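Local coordinates for amidohydrolase 3 domain-containing protein (Pyrococcus horikoshii, PDB 3IGH) that is uncharacterised but probably acts as a metal-dependent amidohydrolase, cleaving carbon-nitrogen bonds other than peptide bonds, at residues Thr273-Lys278 against Gly317-Asp322; Ile313-Asp318 against Gly335-Ala340; Ala340-Asp345 against Val380-Arg385. One frame throughout, in Å; residues are numbered along the deposited sequence.

Interaction 1 of 3, residues Thr273-Lys278 against Gly317-Asp322; sequences TALLSK and GDKALD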
ATOM      1  N   THR A 273      14.663 -10.029 -33.304  1.00 35.86           N
ATOM      2  CA  THR A 273      13.829 -10.915 -32.501  1.00 31.76           C
ATOM      3  C   THR A 273      12.410 -10.376 -32.341  1.00 30.09           C
ATOM      4  O   THR A 273      11.534 -11.064 -31.803  1.00 33.98           O
ATOM      5  CB  THR A 273      14.477 -11.215 -31.134  1.00 29.34           C
ATOM      6  OG1 THR A 273      14.902  -9.988 -30.524  1.00 31.25           O
ATOM      7  CG2 THR A 273      15.691 -12.124 -31.314  1.00 37.63           C
ATOM      8  N   ALA A 274      12.182  -9.157 -32.837  1.00 27.79           N
ATOM      9  CA  ALA A 274      10.846  -8.591 -32.922  1.00 30.71           C
ATOM     10  C   ALA A 274      10.055  -9.363 -33.966  1.00 35.07           C
ATOM     11  O   ALA A 274      10.587  -9.708 -35.027  1.00 33.44           O
ATOM     12  CB  ALA A 274      10.893  -7.103 -33.269  1.00 28.56           C
ATOM     13  N   LEU A 275       8.791  -9.639 -33.659  1.00 35.32           N
ATOM     14  CA  LEU A 275       7.986 -10.552 -34.478  1.00 28.91           C
ATOM     15  C   LEU A 275       7.221  -9.834 -35.581  1.00 30.45           C
ATOM     16  O   LEU A 275       6.291  -9.073 -35.316  1.00 31.17           O
ATOM     17  CB  LEU A 275       7.025 -11.359 -33.589  1.00 31.88           C
ATOM     18  CG  LEU A 275       6.217 -12.473 -34.267  1.00 32.07           C
ATOM     19  CD1 LEU A 275       7.138 -13.589 -34.763  1.00 40.00           C
ATOM     20  CD2 LEU A 275       5.192 -13.020 -33.282  1.00 33.85           C
ATOM     21  N   LEU A 276       7.606 -10.115 -36.822  1.00 30.03           N
ATOM     22  CA  LEU A 276       7.052  -9.452 -37.999  1.00 31.40           C
ATOM     23  C   LEU A 276       6.086 -10.379 -38.756  1.00 28.97           C
ATOM     24  O   LEU A 276       6.174 -11.595 -38.613  1.00 35.18           O
ATOM     25  CB  LEU A 276       8.198  -9.038 -38.940  1.00 27.90           C
ATOM     26  CG  LEU A 276       9.395  -8.252 -38.384  1.00 34.20           C
ATOM     27  CD1 LEU A 276      10.340  -7.805 -39.496  1.00 33.17           C
ATOM     28  CD2 LEU A 276       8.918  -7.053 -37.599  1.00 30.63           C
ATOM     29  N   SER A 277       5.184  -9.805 -39.554  1.00 30.85           N
ATOM     30  CA  SER A 277       4.273 -10.610 -40.375  0.50 38.00           C
ATOM     31  C   SER A 277       4.922 -11.119 -41.675  1.00 45.37           C
ATOM     32  O   SER A 277       4.401 -12.037 -42.316  1.00 44.33           O
ATOM     33  CB  SER A 277       2.972  -9.855 -40.664  0.50 35.13           C
ATOM     34  OG  SER A 277       3.225  -8.563 -41.182  0.50 35.03           O
ATOM     35  N   LYS A 278       6.056 -10.526 -42.054  1.00 40.44           N
ATOM     36  CA  LYS A 278       6.856 -10.961 -43.214  1.00 37.56           C
ATOM     37  C   LYS A 278       8.320 -10.942 -42.793  1.00 39.02           C
ATOM     38  O   LYS A 278       8.668 -10.213 -41.860  1.00 35.91           O
ATOM     39  CB  LYS A 278       6.625 -10.038 -44.410  1.00 39.17           C
ATOM     40  CG  LYS A 278       5.350 -10.327 -45.176  1.00 43.03           C
ATOM     41  CD  LYS A 278       5.168  -9.347 -46.322  1.00 66.41           C
ATOM     42  CE  LYS A 278       3.802  -9.499 -46.975  1.00 73.85           C
ATOM     43  NZ  LYS A 278       3.518  -8.377 -47.916  1.00 68.67           N
ATOM     44  N   GLY A 317       7.394  -5.727 -32.951  1.00 28.12           N
ATOM     45  CA  GLY A 317       7.018  -6.124 -34.311  1.00 30.70           C
ATOM     46  C   GLY A 317       5.527  -6.007 -34.558  1.00 33.61           C
ATOM     47  O   GLY A 317       4.729  -5.968 -33.611  1.00 30.25           O
ATOM     48  N   ASP A 318       5.138  -5.944 -35.830  1.00 30.66           N
ATOM     49  CA  ASP A 318       3.727  -5.765 -36.164  1.00 32.34           C
ATOM     50  C   ASP A 318       2.891  -7.019 -35.884  1.00 31.33           C
ATOM     51  O   ASP A 318       1.717  -6.911 -35.526  1.00 33.17           O
ATOM     52  CB  ASP A 318       3.544  -5.292 -37.610  1.00 32.04           C
ATOM     53  CG  ASP A 318       3.889  -6.358 -38.626  1.00 35.26           C
ATOM     54  OD1 ASP A 318       5.058  -6.806 -38.684  1.00 33.11           O
ATOM     55  OD2 ASP A 318       2.972  -6.756 -39.365  1.00 32.80           O
ATOM     56  N   LYS A 319       3.493  -8.198 -36.025  1.00 31.11           N
ATOM     57  CA  LYS A 319       2.781  -9.435 -35.669  1.00 35.76           C
ATOM     58  C   LYS A 319       2.658  -9.578 -34.150  1.00 32.51           C
ATOM     59  O   LYS A 319       1.645 -10.057 -33.652  1.00 34.57           O
ATOM     60  CB  LYS A 319       3.448 -10.673 -36.269  1.00 32.12           C
ATOM     61  CG  LYS A 319       2.612 -11.940 -36.134  1.00 36.21           C
ATOM     62  CD  LYS A 319       3.256 -13.123 -36.848  1.00 38.87           C
ATOM     63  CE  LYS A 319       2.198 -14.174 -37.165  1.00 54.22           C
ATOM     64  NZ  LYS A 319       2.745 -15.278 -38.005  1.00 61.51           N
ATOM     65  N   ALA A 320       3.686  -9.145 -33.423  1.00 31.43           N
ATOM     66  CA  ALA A 320       3.646  -9.126 -31.962  1.00 31.60           C
ATOM     67  C   ALA A 320       2.505  -8.258 -31.463  1.00 30.17           C
ATOM     68  O   ALA A 320       1.860  -8.586 -30.467  1.00 30.63           O
ATOM     69  CB  ALA A 320       4.931  -8.603 -31.426  1.00 30.50           C
ATOM     70  N   LEU A 321       2.274  -7.148 -32.161  1.00 30.02           N
ATOM     71  CA  LEU A 321       1.160  -6.268 -31.866  1.00 30.50           C
ATOM     72  C   LEU A 321      -0.194  -6.961 -32.056  1.00 37.24           C
ATOM     73  O   LEU A 321      -1.100  -6.766 -31.234  1.00 33.70           O
ATOM     74  CB  LEU A 321       1.239  -4.985 -32.698  1.00 30.39           C
ATOM     75  CG  LEU A 321       0.124  -3.962 -32.459  1.00 30.05           C
ATOM     76  CD1 LEU A 321       0.074  -3.511 -30.995  1.00 36.45           C
ATOM     77  CD2 LEU A 321       0.308  -2.773 -33.368  1.00 33.63           C
ATOM     78  N   ASP A 322      -0.323  -7.761 -33.122  1.00 34.53           N
ATOM     79  CA  ASP A 322      -1.525  -8.591 -33.329  1.00 37.71           C
ATOM     80  C   ASP A 322      -1.771  -9.482 -32.115  1.00 26.85           C
ATOM     81  O   ASP A 322      -2.894  -9.561 -31.624  1.00 34.66           O
ATOM     82  CB  ASP A 322      -1.406  -9.479 -34.580  1.00 35.32           C
ATOM     83  CG  ASP A 322      -1.511  -8.705 -35.885  1.00 45.25           C
ATOM     84  OD1 ASP A 322      -2.284  -7.733 -35.962  1.00 44.60           O
ATOM     85  OD2 ASP A 322      -0.826  -9.099 -36.858  1.00 48.06           O
TER
HETATM   86  O   HOH W   1       5.479 -13.994 -39.505  1.00 42.69           O
HETATM   87  O   HOH W   2       5.993  -7.304 -41.324  1.00 35.17           O
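Leu275 lays its side chain and its carbonyl over the first turn of helix 318-331, the helix that follows a core strand of the amidohydrolase (beta/alpha)8 barrel; Gly317 occupies the N-cap position. Leu275 O turns into the amide groups that a helix leaves without internal acceptors at its start. It takes a hydrogen bond from Ala320 N at 3.2 Å and a weaker, bent one from Lys319 N, and the CA of Gly317 also closes on it at 3.2 Å. The positive end of the helix dipole would be expected to strengthen this grip.

The apolar part of Leu275 continues the contact. With its CG anti to the backbone N (chi1 -173°), CG lies 3.9 Å from Lys319 CB, while its CB packs against Ala320 CB at 4.1 Å. Lys319 itself is extended, its CG and CD touching Leu275 CD2 as the two side chains cross at a slant, and its NZ ends near a water that donates to Leu276 O.

Asp318 makes the reverse bonds: its carboxylate accepts from the loop, whereas Leu275 O accepts from the helix. Its OD1 accepts from Ser277 N at 3.1 Å on the syn side, with the donor 29° out of the carboxylate plane, and takes a second bond from a water. Ser277 is modelled in two conformers; in the one described here its OG donates to the syn lone pair of Asp318 OD2 at 2.6 Å.

Interaction 2 of 3, residues Ile313-Asp318 against Gly335-Ala340; sequences IHAIGD and GRIEHA. With SO4 (sulfate ion), chain B.
Parallel pairing of Ile313-Ala315 with Ile337-His339 joins two neighbouring core strands of the (beta/alpha)8 barrel, the outer members of a beta-alpha-beta unit whose helix is 318-331. Ile313 N donates to Arg336 O, and Glu338 N returns a bond to Ile313 O at 2.9 Å. Ala315 N then meets Glu338 O at 3.1 Å, almost straight and in the carbonyl plane. Beyond this point the chain turns a corner, and Ala340 N makes a weak, bent bond to Ala315 O.

At the C-terminal end of the pair two histidines converge on a sulfate, probably from the crystallisation liquor. His314 ND1 donates in a nearly straight line to sulfate O4 at 2.8 Å. His339 NE2 reaches sulfate O2 at 2.9 Å and, more weakly, O4. Lys262 and His67 also bind the ion. Histidines at the strand ends are consistent with the metal-ligand positions of amidohydrolases, and the sulfate may mark that pocket.

Nearby, Arg336 grips Glu338 side-on, NE to OE2 and NH2 to OE1; Ser66 O also receives Arg336 NH2, and Glu338 OE1 also pairs with His67 ND1. Ile316 CD1 makes a CH-pi contact over one face of the His339 ring, offset toward the rim, 4.0 Å from the ring centroid and 19° off the normal.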
ATOM      1  N   ILE A 313       2.000  -4.816 -22.079  1.00 28.08           N
ATOM      2  CA  ILE A 313       2.596  -5.800 -22.966  1.00 28.35           C
ATOM      3  C   ILE A 313       3.570  -5.141 -23.952  1.00 23.58           C
ATOM      4  O   ILE A 313       3.184  -4.282 -24.741  1.00 29.55           O
ATOM      5  CB  ILE A 313       1.521  -6.601 -23.755  1.00 28.91           C
ATOM      6  CG1 ILE A 313       0.472  -7.199 -22.790  1.00 31.81           C
ATOM      7  CG2 ILE A 313       2.197  -7.699 -24.562  1.00 28.32           C
ATOM      8  CD1 ILE A 313      -0.586  -8.107 -23.458  1.00 31.81           C
ATOM      9  N   HIS A 314       4.824  -5.566 -23.891  1.00 28.37           N
ATOM     10  CA  HIS A 314       5.847  -5.216 -24.883  1.00 28.45           C
ATOM     11  C   HIS A 314       5.462  -5.829 -26.231  1.00 32.86           C
ATOM     12  O   HIS A 314       5.284  -7.048 -26.334  1.00 32.41           O
ATOM     13  CB  HIS A 314       7.183  -5.775 -24.377  1.00 29.02           C
ATOM     14  CG  HIS A 314       8.294  -5.816 -25.390  1.00 33.22           C
ATOM     15  ND1 HIS A 314       9.496  -5.170 -25.188  1.00 39.22           N
ATOM     16  CD2 HIS A 314       8.424  -6.485 -26.563  1.00 35.65           C
ATOM     17  CE1 HIS A 314      10.303  -5.411 -26.206  1.00 38.97           C
ATOM     18  NE2 HIS A 314       9.672  -6.197 -27.062  1.00 37.40           N
ATOM     19  N   ALA A 315       5.345  -4.985 -27.252  1.00 30.89           N
ATOM     20  CA  ALA A 315       5.173  -5.443 -28.640  1.00 30.55           C
ATOM     21  C   ALA A 315       5.904  -4.496 -29.588  1.00 29.62           C
ATOM     22  O   ALA A 315       5.492  -3.359 -29.769  1.00 28.56           O
ATOM     23  CB  ALA A 315       3.694  -5.521 -29.009  1.00 25.81           C
ATOM     24  N   ILE A 316       6.990  -4.975 -30.185  1.00 30.41           N
ATOM     25  CA  ILE A 316       7.777  -4.157 -31.111  1.00 31.37           C
ATOM     26  C   ILE A 316       7.357  -4.457 -32.562  1.00 28.34           C
ATOM     27  O   ILE A 316       6.973  -3.552 -33.301  1.00 31.17           O
ATOM     28  CB  ILE A 316       9.303  -4.323 -30.828  1.00 30.47           C
ATOM     29  CG1 ILE A 316       9.635  -3.633 -29.501  1.00 26.08           C
ATOM     30  CG2 ILE A 316      10.159  -3.705 -31.942  1.00 27.64           C
ATOM     31  CD1 ILE A 316      11.106  -3.645 -29.099  1.00 33.24           C
ATOM     32  N   GLY A 317       7.394  -5.727 -32.951  1.00 28.12           N
ATOM     33  CA  GLY A 317       7.018  -6.124 -34.311  1.00 30.70           C
ATOM     34  C   GLY A 317       5.527  -6.007 -34.558  1.00 33.61           C
ATOM     35  O   GLY A 317       4.729  -5.968 -33.611  1.00 30.25           O
ATOM     36  N   ASP A 318       5.138  -5.944 -35.830  1.00 30.66           N
ATOM     37  CA  ASP A 318       3.727  -5.765 -36.164  1.00 32.34           C
ATOM     38  C   ASP A 318       2.891  -7.019 -35.884  1.00 31.33           C
ATOM     39  O   ASP A 318       1.717  -6.911 -35.526  1.00 33.17           O
ATOM     40  CB  ASP A 318       3.544  -5.292 -37.610  1.00 32.04           C
ATOM     41  CG  ASP A 318       3.889  -6.358 -38.626  1.00 35.26           C
ATOM     42  OD1 ASP A 318       5.058  -6.806 -38.684  1.00 33.11           O
ATOM     43  OD2 ASP A 318       2.972  -6.756 -39.365  1.00 32.80           O
ATOM     44  N   GLY A 335      -5.794  -2.651 -22.048  1.00 29.20           N
ATOM     45  CA  GLY A 335      -4.484  -2.560 -21.422  1.00 28.41           C
ATOM     46  C   GLY A 335      -3.562  -1.553 -22.081  1.00 32.31           C
ATOM     47  O   GLY A 335      -3.995  -0.697 -22.858  1.00 30.85           O
ATOM     48  N   ARG A 336      -2.280  -1.642 -21.754  1.00 27.13           N
ATOM     49  CA  ARG A 336      -1.302  -0.775 -22.379  1.00 22.86           C
ATOM     50  C   ARG A 336      -0.296  -1.582 -23.189  1.00 25.96           C
ATOM     51  O   ARG A 336       0.018  -2.727 -22.847  1.00 28.99           O
ATOM     52  CB  ARG A 336      -0.632   0.182 -21.363  1.00 26.71           C
ATOM     53  CG  ARG A 336      -0.089  -0.457 -20.114  1.00 28.61           C
ATOM     54  CD  ARG A 336       0.574   0.572 -19.177  1.00 28.32           C
ATOM     55  NE  ARG A 336       1.832   1.097 -19.711  1.00 30.40           N
ATOM     56  CZ  ARG A 336       2.600   1.991 -19.092  1.00 30.77           C
ATOM     57  NH1 ARG A 336       2.262   2.470 -17.899  1.00 25.63           N
ATOM     58  NH2 ARG A 336       3.718   2.403 -19.672  1.00 29.53           N
ATOM     59  N   ILE A 337       0.151  -0.991 -24.293  1.00 28.00           N
ATOM     60  CA  ILE A 337       1.170  -1.610 -25.124  0.50 30.78           C
ATOM     61  C   ILE A 337       2.433  -0.756 -25.063  1.00 28.30           C
ATOM     62  O   ILE A 337       2.369   0.464 -25.149  1.00 28.04           O
ATOM     63  CB  ILE A 337       0.667  -1.841 -26.569  0.50 31.53           C
ATOM     64  CG1 ILE A 337      -0.292  -3.033 -26.590  0.50 33.97           C
ATOM     65  CG2 ILE A 337       1.824  -2.108 -27.542  0.50 31.56           C
ATOM     66  CD1 ILE A 337      -1.370  -2.928 -27.641  0.50 27.45           C
ATOM     67  N   GLU A 338       3.567  -1.427 -24.869  1.00 30.56           N
ATOM     68  CA  GLU A 338       4.864  -0.780 -24.794  1.00 29.09           C
ATOM     69  C   GLU A 338       5.562  -0.883 -26.144  1.00 32.11           C
ATOM     70  O   GLU A 338       5.556  -1.956 -26.766  1.00 29.33           O
ATOM     71  CB  GLU A 338       5.720  -1.436 -23.710  1.00 29.81           C
ATOM     72  CG  GLU A 338       5.000  -1.628 -22.372  1.00 34.51           C
ATOM     73  CD  GLU A 338       4.375  -0.339 -21.851  1.00 42.66           C
ATOM     74  OE1 GLU A 338       5.118   0.625 -21.578  1.00 33.71           O
ATOM     75  OE2 GLU A 338       3.136  -0.291 -21.723  1.00 39.99           O
ATOM     76  N   HIS A 339       6.147   0.247 -26.562  1.00 30.74           N
ATOM     77  CA  HIS A 339       6.885   0.445 -27.817  1.00 28.65           C
ATOM     78  C   HIS A 339       5.988   0.742 -29.015  1.00 31.51           C
ATOM     79  O   HIS A 339       6.022   1.857 -29.560  1.00 30.37           O
ATOM     80  CB  HIS A 339       7.836  -0.717 -28.130  1.00 29.60           C
ATOM     81  CG  HIS A 339       8.926  -0.902 -27.123  1.00 35.43           C
ATOM     82  ND1 HIS A 339      10.215  -0.460 -27.333  1.00 43.29           N
ATOM     83  CD2 HIS A 339       8.929  -1.508 -25.912  1.00 38.86           C
ATOM     84  CE1 HIS A 339      10.958  -0.768 -26.284  1.00 46.25           C
ATOM     85  NE2 HIS A 339      10.200  -1.401 -25.406  1.00 37.47           N
ATOM     86  N   ALA A 340       5.203  -0.259 -29.423  1.00 24.91           N
ATOM     87  CA  ALA A 340       4.344  -0.184 -30.617  1.00 26.63           C
ATOM     88  C   ALA A 340       5.131   0.342 -31.824  1.00 28.57           C
ATOM     89  O   ALA A 340       4.694   1.257 -32.529  1.00 30.05           O
ATOM     90  CB  ALA A 340       3.094   0.668 -30.343  1.00 29.02           C
TER
HETATM   91  S   SO4 B   1      11.319  -3.407 -22.583  1.00 55.65           S
HETATM   92  O1  SO4 B   1      11.422  -2.959 -21.209  1.00 45.31           O
HETATM   93  O2  SO4 B   1      11.992  -2.447 -23.445  1.00 62.11           O
HETATM   94  O3  SO4 B   1      11.994  -4.690 -22.718  1.00 61.71           O
HETATM   95  O4  SO4 B   1       9.903  -3.492 -22.960  1.00 50.26           O

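Interaction 3 of 3, residues Ala340-Asp345 against Val380-Arg385; sequences ASLVRD and VKWVYR. With SO4 (sulfate ion), chain G.
Ser341-Val343 and Trp382-Tyr384 form a single backbone bridge between two loops of the barrel, one leading from strand 336-337 into helix 345-354, the other running into helix 386-392. Two hydrogen bonds make it: Tyr384 N to Ser341 O at 2.9 Å and Val343 N to Trp382 O at 3.0 Å.

Arg344 CG lies over one face of the Trp382 indole, 3.5 Å from the centroid of the six-membered ring and only 7° off its normal, a CH-pi contact; the charged tip of Arg344 goes on to Asp346 and Asp318. Leu342 CD2 comes to the edge of the indole and touches both Trp382 CB (3.7 Å) and Val383 CG2 (3.6 Å).

Arg385, at the N-cap position of the following helix, holds the first loop with its guanidinium. NH1 donates to Val343 O at 2.8 Å, in the guanidinium plane, and NH1 and NH2 together take one oxygen, Asp345 OD2, end-on in a salt bridge. The NH1 bond to Asp345 OD2 measures 2.7 Å; the carboxylate and guanidinium planes are 57° apart, and NH2 approaches from above the carboxylate. NE has a further partner in Asp388.

A sulfate, probably from the crystallisation liquor, takes on its O1 the indole N-H of Trp382 (NE1, 2.7 Å) and the backbone N-H of Asp345. The contact thus joins the loop after strand 336-337 to the one before helix 386-392; loops at the C-terminal ends of the strands lie on the active-site side of a (beta/alpha)8 barrel.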
ATOM      1  N   ALA A 340       5.203  -0.259 -29.423  1.00 24.91           N
ATOM      2  CA  ALA A 340       4.344  -0.184 -30.617  1.00 26.63           C
ATOM      3  C   ALA A 340       5.131   0.342 -31.824  1.00 28.57           C
ATOM      4  O   ALA A 340       4.694   1.257 -32.529  1.00 30.05           O
ATOM      5  CB  ALA A 340       3.094   0.668 -30.343  1.00 29.02           C
ATOM      6  N   SER A 341       6.304  -0.250 -32.040  1.00 29.28           N
ATOM      7  CA  SER A 341       7.306   0.289 -32.963  1.00 30.26           C
ATOM      8  C   SER A 341       6.912   0.182 -34.432  1.00 31.89           C
ATOM      9  O   SER A 341       7.257   1.047 -35.235  1.00 30.06           O
ATOM     10  CB  SER A 341       8.644  -0.408 -32.729  1.00 30.33           C
ATOM     11  OG  SER A 341       9.016  -0.327 -31.357  1.00 32.73           O
ATOM     12  N   LEU A 342       6.175  -0.873 -34.756  1.00 28.99           N
ATOM     13  CA  LEU A 342       5.696  -1.140 -36.107  1.00 30.67           C
ATOM     14  C   LEU A 342       4.194  -1.390 -36.051  1.00 33.55           C
ATOM     15  O   LEU A 342       3.756  -2.414 -35.516  1.00 36.53           O
ATOM     16  CB  LEU A 342       6.377  -2.385 -36.662  1.00 33.55           C
ATOM     17  CG  LEU A 342       7.687  -2.309 -37.436  1.00 48.30           C
ATOM     18  CD1 LEU A 342       7.912  -3.641 -38.099  1.00 44.62           C
ATOM     19  CD2 LEU A 342       7.611  -1.248 -38.492  1.00 42.75           C
ATOM     20  N   VAL A 343       3.417  -0.447 -36.572  1.00 31.02           N
ATOM     21  CA  VAL A 343       1.955  -0.540 -36.585  1.00 35.68           C
ATOM     22  C   VAL A 343       1.463  -0.375 -38.025  1.00 34.70           C
ATOM     23  O   VAL A 343       1.727   0.650 -38.647  1.00 34.97           O
ATOM     24  CB  VAL A 343       1.304   0.558 -35.702  1.00 40.08           C
ATOM     25  CG1 VAL A 343      -0.220   0.489 -35.776  1.00 33.20           C
ATOM     26  CG2 VAL A 343       1.781   0.446 -34.247  1.00 25.95           C
ATOM     27  N   ARG A 344       0.755  -1.379 -38.542  1.00 35.27           N
ATOM     28  CA  ARG A 344       0.197  -1.336 -39.907  1.00 38.87           C
ATOM     29  C   ARG A 344      -1.032  -0.433 -39.955  1.00 37.35           C
ATOM     30  O   ARG A 344      -1.653  -0.202 -38.923  1.00 35.83           O
ATOM     31  CB  ARG A 344      -0.206  -2.739 -40.361  1.00 33.82           C
ATOM     32  CG  ARG A 344       0.863  -3.804 -40.244  1.00 36.41           C
ATOM     33  CD  ARG A 344       0.410  -5.121 -40.898  1.00 38.64           C
ATOM     34  NE  ARG A 344      -0.842  -5.605 -40.320  1.00 32.28           N
ATOM     35  CZ  ARG A 344      -0.932  -6.541 -39.375  1.00 31.69           C
ATOM     36  NH1 ARG A 344      -2.120  -6.885 -38.914  1.00 33.31           N
ATOM     37  NH2 ARG A 344       0.155  -7.131 -38.885  1.00 35.55           N
ATOM     38  N   ASP A 345      -1.401   0.048 -41.148  1.00 41.62           N
ATOM     39  CA  ASP A 345      -2.602   0.891 -41.314  1.00 42.22           C
ATOM     40  C   ASP A 345      -3.866   0.215 -40.777  1.00 42.74           C
ATOM     41  O   ASP A 345      -4.715   0.878 -40.180  1.00 43.04           O
ATOM     42  CB  ASP A 345      -2.830   1.297 -42.784  1.00 46.41           C
ATOM     43  CG  ASP A 345      -1.744   2.224 -43.336  1.00 64.61           C
ATOM     44  OD1 ASP A 345      -1.915   2.695 -44.485  1.00 60.86           O
ATOM     45  OD2 ASP A 345      -0.725   2.482 -42.652  1.00 54.14           O
ATOM     46  N   VAL A 380       8.377   1.198 -43.937  1.00 33.90           N
ATOM     47  CA  VAL A 380       8.785   2.473 -43.343  1.00 35.61           C
ATOM     48  C   VAL A 380       7.634   3.304 -42.745  1.00 34.24           C
ATOM     49  O   VAL A 380       7.783   3.885 -41.674  1.00 35.88           O
ATOM     50  CB  VAL A 380       9.629   3.283 -44.360  1.00 38.82           C
ATOM     51  CG1 VAL A 380       9.426   4.786 -44.235  1.00 53.60           C
ATOM     52  CG2 VAL A 380      11.074   2.917 -44.208  1.00 51.31           C
ATOM     53  N   LYS A 381       6.480   3.318 -43.414  1.00 31.49           N
ATOM     54  CA  LYS A 381       5.316   4.080 -42.942  1.00 35.23           C
ATOM     55  C   LYS A 381       4.732   3.558 -41.621  1.00 34.57           C
ATOM     56  O   LYS A 381       3.994   4.272 -40.939  1.00 37.84           O
ATOM     57  CB  LYS A 381       4.224   4.133 -44.018  1.00 39.78           C
ATOM     58  CG  LYS A 381       3.683   2.773 -44.453  1.00 56.62           C
ATOM     59  CD  LYS A 381       2.522   2.928 -45.433  1.00 55.41           C
ATOM     60  CE  LYS A 381       2.383   1.714 -46.348  1.00 72.48           C
ATOM     61  NZ  LYS A 381       1.658   0.576 -45.716  1.00 81.93           N
ATOM     62  N   TRP A 382       5.091   2.326 -41.260  1.00 35.02           N
ATOM     63  CA  TRP A 382       4.632   1.708 -40.018  1.00 33.33           C
ATOM     64  C   TRP A 382       5.503   2.078 -38.822  1.00 36.63           C
ATOM     65  O   TRP A 382       5.127   1.808 -37.680  1.00 32.02           O
ATOM     66  CB  TRP A 382       4.655   0.187 -40.119  1.00 35.43           C
ATOM     67  CG  TRP A 382       3.861  -0.452 -41.226  1.00 38.21           C
ATOM     68  CD1 TRP A 382       2.952   0.141 -42.062  1.00 37.76           C
ATOM     69  CD2 TRP A 382       3.885  -1.836 -41.577  1.00 34.33           C
ATOM     70  NE1 TRP A 382       2.434  -0.791 -42.931  1.00 39.90           N
ATOM     71  CE2 TRP A 382       2.988  -2.013 -42.654  1.00 32.70           C
ATOM     72  CE3 TRP A 382       4.592  -2.949 -41.092  1.00 35.00           C
ATOM     73  CZ2 TRP A 382       2.774  -3.258 -43.253  1.00 37.83           C
ATOM     74  CZ3 TRP A 382       4.370  -4.185 -41.679  1.00 40.12           C
ATOM     75  CH2 TRP A 382       3.477  -4.325 -42.754  1.00 34.21           C
ATOM     76  N   VAL A 383       6.656   2.690 -39.086  1.00 35.36           N
ATOM     77  CA  VAL A 383       7.704   2.878 -38.075  1.00 33.21           C
ATOM     78  C   VAL A 383       7.469   4.113 -37.201  1.00 36.56           C
ATOM     79  O   VAL A 383       7.377   5.232 -37.719  1.00 35.85           O
ATOM     80  CB  VAL A 383       9.115   2.963 -38.740  1.00 32.31           C
ATOM     81  CG1 VAL A 383      10.186   3.277 -37.715  1.00 35.16           C
ATOM     82  CG2 VAL A 383       9.457   1.668 -39.445  1.00 30.28           C
ATOM     83  N   TYR A 384       7.386   3.898 -35.881  1.00 32.99           N
ATOM     84  CA  TYR A 384       7.273   4.976 -34.879  1.00 32.15           C
ATOM     85  C   TYR A 384       6.318   6.081 -35.318  1.00 33.21           C
ATOM     86  O   TYR A 384       6.674   7.273 -35.345  1.00 34.22           O
ATOM     87  CB  TYR A 384       8.655   5.553 -34.545  1.00 31.91           C
ATOM     88  CG  TYR A 384       9.616   4.539 -33.944  1.00 33.24           C
ATOM     89  CD1 TYR A 384       9.247   3.744 -32.848  1.00 28.88           C
ATOM     90  CD2 TYR A 384      10.901   4.398 -34.451  1.00 32.47           C
ATOM     91  CE1 TYR A 384      10.149   2.813 -32.309  1.00 30.31           C
ATOM     92  CE2 TYR A 384      11.784   3.484 -33.927  1.00 37.91           C
ATOM     93  CZ  TYR A 384      11.408   2.693 -32.863  1.00 35.39           C
ATOM     94  OH  TYR A 384      12.315   1.792 -32.358  1.00 33.99           O
ATOM     95  N   ARG A 385       5.111   5.675 -35.689  1.00 30.22           N
ATOM     96  CA  ARG A 385       4.165   6.586 -36.345  1.00 30.02           C
ATOM     97  C   ARG A 385       3.341   7.372 -35.334  1.00 35.47           C
ATOM     98  O   ARG A 385       2.115   7.242 -35.256  1.00 34.75           O
ATOM     99  CB  ARG A 385       3.309   5.847 -37.398  1.00 33.90           C
ATOM    100  CG  ARG A 385       2.504   4.645 -36.897  1.00 34.81           C
ATOM    101  CD  ARG A 385       1.969   3.784 -38.039  1.00 34.15           C
ATOM    102  NE  ARG A 385       1.184   4.520 -39.029  1.00 32.79           N
ATOM    103  CZ  ARG A 385       0.529   3.957 -40.048  1.00 33.73           C
ATOM    104  NH1 ARG A 385       0.548   2.641 -40.226  1.00 31.58           N
ATOM    105  NH2 ARG A 385      -0.150   4.715 -40.896  1.00 40.21           N
TER
HETATM  106  S   SO4 G   6      -1.008  -1.531 -44.492  0.75 62.14           S
HETATM  107  O1  SO4 G   6      -0.180  -0.595 -43.744  0.75 53.94           O
HETATM  108  O2  SO4 G   6      -0.258  -2.760 -44.736  0.75 61.87           O
HETATM  109  O3  SO4 G   6      -2.207  -1.875 -43.724  0.75 57.96           O
HETATM  110  O4  SO4 G   6      -1.383  -0.911 -45.760  0.75 60.71           O
HETATM  111  O   HOH W   3       4.617   2.819 -35.002  1.00 30.52           O
HETATM  112  O   HOH W   4      11.547  -0.350 -30.801  1.00 38.38           O

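In the fold
The three contacts adjoin one another, with centres about 10 to 11 Å apart. Interactions 1 and 2 share Gly317 and Asp318, and Asp266 OD2 bonds both Gly317 N and Leu275 N, tying loop 273-278 to the turn that leaves strand 310-315. Leu321 CD1, on helix 318-331, packs on Ile337 CD1 at 3.7 Å. Interactions 2 and 3 share Ala340, and Ile316 O lies 3.2 Å from Leu342 N, a probable hydrogen bond. Asp318 OD2 to Arg344 NH2, a 2.9 Å salt bridge, connects interactions 1 and 3. Of the three, interaction 2 carries the histidines of the probable metal pocket; the sulfate of interaction 3 belongs to a separate site beside Trp382.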